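Local coordinates for protein muramoyltetrapeptide carboxypeptidase (Oxalobacter formigenes OXCC13, PDB 6UUK) that probably acts as a serine-type LD-carboxypeptidase of the peptidase S66 family, trimming the tetrapeptide stems of bacterial cell-wall peptidoglycan, at residues D69-Y82 and F178-D192. Numbering follows the deposited sequence.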
# COMPACT_ATOMS: atom_id res chain seq x y z
N ASP B 69 -18.59 -24.63 5.41
CA ASP B 69 -17.20 -24.69 5.85
C ASP B 69 -17.08 -24.32 7.32
O ASP B 69 -16.27 -24.91 8.05
CB ASP B 69 -16.34 -23.77 4.99
CG ASP B 69 -16.32 -24.18 3.53
OD1 ASP B 69 -17.04 -25.14 3.17
OD2 ASP B 69 -15.59 -23.55 2.74
N LEU B 70 -17.87 -23.35 7.78
CA LEU B 70 -17.78 -22.92 9.18
C LEU B 70 -18.19 -24.04 10.13
O LEU B 70 -17.55 -24.26 11.16
CB LEU B 70 -18.65 -21.68 9.40
CG LEU B 70 -18.73 -21.17 10.84
CD1 LEU B 70 -17.35 -20.81 11.37
CD2 LEU B 70 -19.68 -19.99 10.94
N GLN B 71 -19.27 -24.76 9.80
CA GLN B 71 -19.73 -25.85 10.66
C GLN B 71 -18.70 -26.97 10.74
O GLN B 71 -18.59 -27.63 11.78
CB GLN B 71 -21.07 -26.39 10.16
CG GLN B 71 -22.22 -25.41 10.33
CD GLN B 71 -23.50 -25.90 9.67
OE1 GLN B 71 -23.46 -26.56 8.63
NE2 GLN B 71 -24.64 -25.57 10.27
N ARG B 72 -17.94 -27.19 9.67
CA ARG B 72 -16.86 -28.17 9.73
C ARG B 72 -15.69 -27.65 10.56
O ARG B 72 -15.03 -28.42 11.26
CB ARG B 72 -16.40 -28.52 8.31
CG ARG B 72 -15.23 -29.49 8.26
CD ARG B 72 -14.83 -29.82 6.82
NE ARG B 72 -14.39 -28.64 6.08
CZ ARG B 72 -15.14 -27.97 5.22
NH1 ARG B 72 -16.39 -28.36 4.98
NH2 ARG B 72 -14.65 -26.91 4.59
N ALA B 73 -15.43 -26.34 10.50
CA ALA B 73 -14.36 -25.75 11.29
C ALA B 73 -14.68 -25.80 12.78
O ALA B 73 -13.79 -25.99 13.61
CB ALA B 73 -14.09 -24.32 10.84
N ILE B 74 -15.96 -25.62 13.13
CA ILE B 74 -16.36 -25.69 14.53
C ILE B 74 -16.17 -27.11 15.07
O ILE B 74 -15.77 -27.31 16.22
CB ILE B 74 -17.81 -25.21 14.70
CG1 ILE B 74 -17.93 -23.74 14.29
CG2 ILE B 74 -18.29 -25.40 16.13
CD1 ILE B 74 -19.34 -23.19 14.38
N GLY B 75 -16.44 -28.12 14.23
CA GLY B 75 -16.24 -29.49 14.65
C GLY B 75 -14.78 -29.81 14.94
O GLY B 75 -14.48 -30.64 15.81
N VAL B 76 -13.86 -29.17 14.22
CA VAL B 76 -12.44 -29.36 14.49
C VAL B 76 -12.08 -28.78 15.85
O VAL B 76 -11.39 -29.41 16.66
CB VAL B 76 -11.59 -28.75 13.36
CG1 VAL B 76 -10.11 -28.90 13.68
CG2 VAL B 76 -11.93 -29.40 12.03
N LEU B 77 -12.55 -27.55 16.12
CA LEU B 77 -12.34 -26.95 17.43
C LEU B 77 -13.00 -27.77 18.53
O LEU B 77 -12.51 -27.80 19.67
CB LEU B 77 -12.87 -25.52 17.44
CG LEU B 77 -12.20 -24.56 16.45
CD1 LEU B 77 -13.05 -23.32 16.24
CD2 LEU B 77 -10.81 -24.18 16.94
N LYS B 78 -14.10 -28.46 18.21
CA LYS B 78 -14.72 -29.36 19.17
C LYS B 78 -13.87 -30.60 19.38
O LYS B 78 -13.65 -31.03 20.52
CB LYS B 78 -16.12 -29.75 18.68
CG LYS B 78 -16.73 -30.93 19.42
CD LYS B 78 -17.84 -31.56 18.60
CE LYS B 78 -17.33 -32.05 17.26
NZ LYS B 78 -18.41 -32.67 16.43
N SER B 79 -13.37 -31.19 18.29
CA SER B 79 -12.57 -32.41 18.40
C SER B 79 -11.28 -32.17 19.16
O SER B 79 -10.77 -33.08 19.83
CB SER B 79 -12.27 -32.97 17.01
OG SER B 79 -11.53 -32.04 16.24
N ARG B 80 -10.73 -30.96 19.08
CA ARG B 80 -9.53 -30.62 19.83
C ARG B 80 -9.84 -30.18 21.26
O ARG B 80 -8.91 -29.84 22.00
CB ARG B 80 -8.74 -29.52 19.11
CG ARG B 80 -8.38 -29.88 17.67
CD ARG B 80 -7.42 -28.88 17.06
NE ARG B 80 -6.08 -28.99 17.62
CZ ARG B 80 -5.14 -29.82 17.17
NH1 ARG B 80 -5.41 -30.62 16.14
NH2 ARG B 80 -3.95 -29.86 17.74
N GLY B 81 -11.11 -30.18 21.66
CA GLY B 81 -11.48 -29.92 23.03
C GLY B 81 -11.59 -28.45 23.40
O GLY B 81 -10.83 -27.96 24.24
N TYR B 82 -12.53 -27.74 22.78
CA TYR B 82 -12.74 -26.33 23.08
C TYR B 82 -14.23 -26.01 22.97
O TYR B 82 -14.95 -26.61 22.18
CB TYR B 82 -11.93 -25.42 22.15
CG TYR B 82 -10.43 -25.63 22.24
CD1 TYR B 82 -9.71 -25.15 23.32
CD2 TYR B 82 -9.75 -26.32 21.24
CE1 TYR B 82 -8.34 -25.34 23.41
CE2 TYR B 82 -8.38 -26.51 21.32
CZ TYR B 82 -7.68 -26.02 22.40
OH TYR B 82 -6.32 -26.21 22.49
N PHE B 178 -8.93 -24.11 9.64
CA PHE B 178 -9.84 -25.08 10.24
C PHE B 178 -10.90 -25.60 9.29
O PHE B 178 -11.49 -26.64 9.57
CB PHE B 178 -10.53 -24.48 11.47
CG PHE B 178 -9.60 -24.18 12.61
CD1 PHE B 178 -9.16 -25.19 13.45
CD2 PHE B 178 -9.16 -22.88 12.85
CE1 PHE B 178 -8.30 -24.92 14.50
CE2 PHE B 178 -8.30 -22.61 13.89
CZ PHE B 178 -7.87 -23.63 14.72
N THR B 179 -11.16 -24.91 8.18
CA THR B 179 -12.13 -25.36 7.19
C THR B 179 -11.54 -26.33 6.17
O THR B 179 -12.30 -27.08 5.55
CB THR B 179 -12.74 -24.17 6.45
OG1 THR B 179 -11.69 -23.36 5.90
CG2 THR B 179 -13.60 -23.33 7.38
N ARG B 180 -10.23 -26.32 5.99
CA ARG B 180 -9.62 -27.18 4.98
C ARG B 180 -9.65 -28.64 5.40
O ARG B 180 -9.55 -28.97 6.59
CB ARG B 180 -8.18 -26.75 4.72
CG ARG B 180 -7.30 -26.71 5.96
CD ARG B 180 -5.83 -26.77 5.58
NE ARG B 180 -5.47 -25.75 4.61
CZ ARG B 180 -4.42 -25.82 3.81
NH1 ARG B 180 -3.62 -26.88 3.84
NH2 ARG B 180 -4.16 -24.84 2.95
N GLY B 181 -9.80 -29.52 4.41
CA GLY B 181 -9.72 -30.95 4.67
C GLY B 181 -8.31 -31.47 4.87
O GLY B 181 -8.12 -32.50 5.52
N ASP B 182 -7.32 -30.78 4.31
CA ASP B 182 -5.91 -31.14 4.48
C ASP B 182 -5.33 -30.40 5.69
O ASP B 182 -4.41 -29.58 5.57
CB ASP B 182 -5.13 -30.86 3.21
CG ASP B 182 -3.80 -31.59 3.15
OD1 ASP B 182 -2.96 -31.40 4.05
OD2 ASP B 182 -3.60 -32.37 2.19
N LEU B 183 -5.88 -30.70 6.86
CA LEU B 183 -5.51 -30.01 8.08
C LEU B 183 -4.02 -30.18 8.38
O LEU B 183 -3.44 -31.24 8.13
CB LEU B 183 -6.34 -30.52 9.26
CG LEU B 183 -7.81 -30.12 9.28
CD1 LEU B 183 -8.54 -30.81 10.42
CD2 LEU B 183 -7.95 -28.61 9.39
N SER B 184 -3.41 -29.12 8.91
CA SER B 184 -1.99 -29.10 9.21
C SER B 184 -1.79 -29.34 10.70
O SER B 184 -2.26 -28.55 11.52
CB SER B 184 -1.37 -27.77 8.79
OG SER B 184 0.00 -27.71 9.14
N ALA B 185 -1.08 -30.42 11.04
CA ALA B 185 -0.74 -30.66 12.43
C ALA B 185 0.27 -29.63 12.94
O ALA B 185 0.24 -29.28 14.12
CB ALA B 185 -0.19 -32.07 12.61
N PHE B 186 1.15 -29.15 12.06
CA PHE B 186 2.12 -28.13 12.47
C PHE B 186 1.42 -26.85 12.90
O PHE B 186 1.81 -26.22 13.89
CB PHE B 186 3.09 -27.87 11.32
CG PHE B 186 4.12 -26.81 11.62
CD1 PHE B 186 3.88 -25.48 11.30
CD2 PHE B 186 5.32 -27.14 12.21
CE1 PHE B 186 4.83 -24.51 11.57
CE2 PHE B 186 6.27 -26.18 12.49
CZ PHE B 186 6.02 -24.86 12.16
N THR B 187 0.39 -26.43 12.16
CA THR B 187 -0.29 -25.18 12.48
C THR B 187 -1.15 -25.32 13.73
O THR B 187 -1.12 -24.46 14.62
CB THR B 187 -1.15 -24.74 11.29
OG1 THR B 187 -0.31 -24.47 10.16
CG2 THR B 187 -1.94 -23.49 11.63
N LEU B 188 -1.92 -26.41 13.82
CA LEU B 188 -2.85 -26.56 14.93
C LEU B 188 -2.14 -26.85 16.25
O LEU B 188 -2.60 -26.40 17.30
CB LEU B 188 -3.86 -27.67 14.62
CG LEU B 188 -5.16 -27.26 13.89
CD1 LEU B 188 -4.87 -26.52 12.59
CD2 LEU B 188 -6.03 -28.48 13.64
N ASN B 189 -1.03 -27.58 16.21
CA ASN B 189 -0.30 -27.87 17.44
C ASN B 189 0.47 -26.65 17.93
O ASN B 189 0.56 -26.42 19.14
CB ASN B 189 0.65 -29.06 17.23
CG ASN B 189 -0.09 -30.34 16.91
OD1 ASN B 189 -1.29 -30.33 16.63
ND2 ASN B 189 0.62 -31.46 16.95
N HIS B 190 1.04 -25.87 17.01
CA HIS B 190 1.70 -24.63 17.42
C HIS B 190 0.70 -23.61 17.95
O HIS B 190 1.05 -22.79 18.81
CB HIS B 190 2.49 -24.04 16.25
CG HIS B 190 3.88 -24.58 16.11
ND1 HIS B 190 4.98 -23.94 16.65
CD2 HIS B 190 4.35 -25.69 15.50
CE1 HIS B 190 6.06 -24.64 16.37
NE2 HIS B 190 5.71 -25.71 15.68
N PHE B 191 -0.54 -23.65 17.46
CA PHE B 191 -1.56 -22.72 17.95
C PHE B 191 -2.00 -23.10 19.36
O PHE B 191 -2.05 -22.24 20.25
CB PHE B 191 -2.75 -22.70 16.99
CG PHE B 191 -3.95 -21.99 17.54
CD1 PHE B 191 -3.98 -20.61 17.63
CD2 PHE B 191 -5.06 -22.70 17.96
CE1 PHE B 191 -5.08 -19.95 18.13
CE2 PHE B 191 -6.17 -22.05 18.47
CZ PHE B 191 -6.18 -20.67 18.55
N ASP B 192 -2.32 -24.38 19.58
CA ASP B 192 -2.74 -24.82 20.91
C ASP B 192 -1.62 -24.66 21.93
O ASP B 192 -1.89 -24.44 23.11
CB ASP B 192 -3.21 -26.27 20.85
CG ASP B 192 -4.43 -26.46 19.98
OD1 ASP B 192 -4.98 -25.45 19.48
OD2 ASP B 192 -4.85 -27.62 19.78
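Arg80 and Asp192 form a salt bridge in which both NE and NH2 of the arginine converge on one carboxylate oxygen. Arg80 NE lies 2.8 Å from Asp192 OD2, on the syn side and at a fairly straight 160°, while NH2 comes from above the carboxylate plane. A bend at chi3 (72°) brings the guanidinium edge round to helix 185-196, where NH2 also donates to Asn189 OD1 at 2.9 Å, one helical turn before Asp192. Leu188 CB sits over the guanidinium face, so a long side chain with a flat charged end suits this place, using its edge for bonds and its face for packing. At the other end of the contact, Arg72 NE and NH2 both donate to the carbonyl Thr179 O, which lies in the guanidinium plane. NH2 also has a salt bridge, with a weak hydrogen bond, to Asp69 OD1 one turn earlier. Helix 67-79 links neighbouring parallel strands 55-59 and 83-86 of the mixed N-terminal sheet, a beta-alpha-beta crossover; segment 178-192 passes along the helix flank, from a loop near Ala73 to helix 185-196, N-capped by Ser184, near Arg80. Small Ala73 lets this loop come close: its CB is 3.6 Å from Phe178 CB. Beyond it, Leu77 CD2 makes a CH-pi contact over the Phe178 ring, 3.9 Å from the centroid, while Val76 CG1 meets the ring edge. The branched Val76 also meets Leu183 CD1 through CG2, tip to tip at 4.0 Å.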